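Local coordinates for protein NAD nucleotidase (Haemophilus influenzae, PDB 3ZTV) that degrades NAD to adenosine and nicotinamide riboside in the periplasm, acting as a zinc-dependent pyrophosphatase and 5'-nucleotidase most active on AMP, at residues 101-106 against 541-546. Residues are numbered along the deposited sequence; the frame is centred on the assembly and turned at random.
With ZN (zinc ion), chain B.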
loop_
_atom_site.group_PDB
_atom_site.type_symbol
_atom_site.label_atom_id
_atom_site.label_comp_id
_atom_site.label_asym_id
_atom_site.label_seq_id
_atom_site.Cartn_x
_atom_site.Cartn_y
_atom_site.Cartn_z
ATOM N N GLY A 101 11.074 -3.583 -16.673
ATOM C CA GLY A 101 11.778 -2.625 -15.850
ATOM C C GLY A 101 11.141 -1.249 -15.907
ATOM O O GLY A 101 9.969 -1.096 -16.320
ATOM N N ASN A 102 11.898 -0.247 -15.469
ATOM C CA ASN A 102 11.411 1.122 -15.485
ATOM C C ASN A 102 11.590 1.765 -16.848
ATOM O O ASN A 102 10.700 2.477 -17.332
ATOM C CB ASN A 102 12.022 1.996 -14.373
ATOM C CG ASN A 102 13.540 1.987 -14.365
ATOM O OD1 ASN A 102 14.151 0.934 -14.426
ATOM N ND2 ASN A 102 14.149 3.153 -14.268
ATOM N N HIS A 103 12.715 1.509 -17.499
ATOM C CA HIS A 103 12.981 2.145 -18.788
ATOM C C HIS A 103 12.140 1.583 -19.925
ATOM O O HIS A 103 12.045 2.195 -20.987
ATOM C CB HIS A 103 14.469 2.101 -19.128
ATOM C CG HIS A 103 15.284 3.082 -18.354
ATOM N ND1 HIS A 103 15.908 2.770 -17.171
ATOM C CD2 HIS A 103 15.580 4.379 -18.603
ATOM C CE1 HIS A 103 16.561 3.828 -16.724
ATOM N NE2 HIS A 103 16.367 4.823 -17.572
ATOM N N GLU A 104 11.499 0.441 -19.706
ATOM C CA GLU A 104 10.565 -0.082 -20.691
ATOM C C GLU A 104 9.445 0.921 -21.006
ATOM O O GLU A 104 8.827 0.838 -22.068
ATOM C CB GLU A 104 9.981 -1.421 -20.226
ATOM C CG GLU A 104 10.717 -2.654 -20.774
ATOM C CD GLU A 104 12.118 -2.835 -20.222
ATOM O OE1 GLU A 104 12.281 -2.807 -18.988
ATOM O OE2 GLU A 104 13.065 -3.027 -21.009
ATOM N N PHE A 105 9.201 1.873 -20.103
ATOM C CA PHE A 105 8.158 2.882 -20.300
ATOM C C PHE A 105 8.683 4.263 -20.740
ATOM O O PHE A 105 7.903 5.216 -20.813
ATOM C CB PHE A 105 7.306 3.015 -19.028
ATOM C CG PHE A 105 6.417 1.831 -18.777
ATOM C CD1 PHE A 105 5.194 1.723 -19.418
ATOM C CD2 PHE A 105 6.806 0.815 -17.911
ATOM C CE1 PHE A 105 4.364 0.630 -19.195
ATOM C CE2 PHE A 105 5.984 -0.282 -17.687
ATOM C CZ PHE A 105 4.759 -0.368 -18.325
ATOM N N ASP A 106 9.981 4.379 -21.035
ATOM C CA ASP A 106 10.572 5.688 -21.369
ATOM C C ASP A 106 9.945 6.382 -22.582
ATOM O O ASP A 106 9.928 7.614 -22.643
ATOM C CB ASP A 106 12.077 5.565 -21.610
ATOM C CG ASP A 106 12.886 5.535 -20.323
ATOM O OD1 ASP A 106 12.292 5.452 -19.211
ATOM O OD2 ASP A 106 14.130 5.581 -20.434
ATOM N N THR A 541 19.911 8.067 -12.992
ATOM C CA THR A 541 18.783 7.667 -13.830
ATOM C C THR A 541 19.158 6.716 -14.975
ATOM O O THR A 541 18.277 6.115 -15.589
ATOM C CB THR A 541 18.107 8.877 -14.500
ATOM O OG1 THR A 541 19.011 9.453 -15.458
ATOM C CG2 THR A 541 17.691 9.910 -13.463
ATOM N N TYR A 542 20.452 6.636 -15.288
ATOM C CA TYR A 542 20.950 5.862 -16.438
ATOM C C TYR A 542 20.443 6.382 -17.788
ATOM O O TYR A 542 20.468 5.673 -18.792
ATOM C CB TYR A 542 20.699 4.355 -16.255
ATOM C CG TYR A 542 21.359 3.834 -14.997
ATOM C CD1 TYR A 542 22.738 3.926 -14.823
ATOM C CD2 TYR A 542 20.606 3.291 -13.967
ATOM C CE1 TYR A 542 23.341 3.487 -13.662
ATOM C CE2 TYR A 542 21.209 2.835 -12.806
ATOM C CZ TYR A 542 22.571 2.939 -12.660
ATOM O OH TYR A 542 23.174 2.489 -11.500
ATOM N N LEU A 543 20.023 7.645 -17.812
ATOM C CA LEU A 543 19.657 8.331 -19.051
ATOM C C LEU A 543 20.878 9.053 -19.628
ATOM O O LEU A 543 21.333 10.048 -19.062
ATOM C CB LEU A 543 18.551 9.347 -18.760
ATOM C CG LEU A 543 17.234 8.748 -18.247
ATOM C CD1 LEU A 543 16.324 9.814 -17.647
ATOM C CD2 LEU A 543 16.531 7.994 -19.370
ATOM N N PRO A 544 21.429 8.558 -20.750
ATOM C CA PRO A 544 22.675 9.148 -21.256
ATOM C C PRO A 544 22.515 10.545 -21.862
ATOM O O PRO A 544 21.504 10.854 -22.507
ATOM C CB PRO A 544 23.135 8.160 -22.340
ATOM C CG PRO A 544 22.339 6.920 -22.120
ATOM C CD PRO A 544 21.032 7.362 -21.513
ATOM N N ASP A 545 23.549 11.362 -21.668
ATOM C CA ASP A 545 23.540 12.755 -22.121
ATOM C C ASP A 545 23.286 12.963 -23.618
ATOM O O ASP A 545 22.467 13.798 -23.996
ATOM C CB ASP A 545 24.795 13.518 -21.657
ATOM C CG ASP A 545 26.116 12.813 -22.001
ATOM O OD1 ASP A 545 26.121 11.845 -22.789
ATOM O OD2 ASP A 545 27.164 13.258 -21.473
ATOM N N ALA A 546 23.958 12.195 -24.471
ATOM C CA ALA A 546 23.771 12.355 -25.911
ATOM C C ALA A 546 22.342 11.985 -26.302
ATOM O O ALA A 546 21.740 12.602 -27.186
ATOM C CB ALA A 546 24.780 11.515 -26.678
HETATM ZN ZN ZN B . 15.894 -0.059 -14.020
HETATM O O HOH W 1 17.768 0.659 -13.970
#
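His103 bridges to Thr541, Tyr542 and Leu543 across backbones that stay well apart, with CA atoms of His103 and Tyr542 9.1 Å from each other. Residues 101-106 form a loop with a 3-10 segment at 103-105, carrying backbone bonds from Phe105 N to Asn102 O and from Asp106 N to His103 O; residues 541-544 end a strand, and Pro544 occupies the N-cap position of the next helix. With CG beside its backbone N (chi1 -75°), His103 extends its ring edge-on to the strand. Thr541 O sits near the ring plane, 3.0 Å from His103 NE2 and 3.1 Å from His103 CE1. At the same edge the CD2 methyl of Leu543 comes 3.6 Å from His103 NE2, and it also meets OD2 of Asp106, whose OD1 is hydrogen-bonded to Ser168 OG. Tyr542 adds a looser touch, its CB 4.2 Å from His103 CE1, while its phenol ring turns off to stack on His228. Thr541 OG1 accepts from Leu543 N in an ST turn and is also bonded to Leu436 O. Next to His103, Asn102 OD1 binds zinc at 2.0 Å; a water, Asp70 and Asp226 also coordinate this ion. Asp70 further accepts from His103 N, and the His103 ring meets that of His22 edge-to-face, which places this small contact beside the two-zinc centre. Glu104 OE1, bonded to Gly101 N at 2.7 Å, also receives Asp70 N, a second-shell tie to the metal ligand. The contact thus joins the metal-binding loop between strand 97-99 and helix 108-116 of the calcineurin-like phosphoesterase part to strand 539-544, an outer strand pairing with strand 435-442, just ahead of helix 545-555.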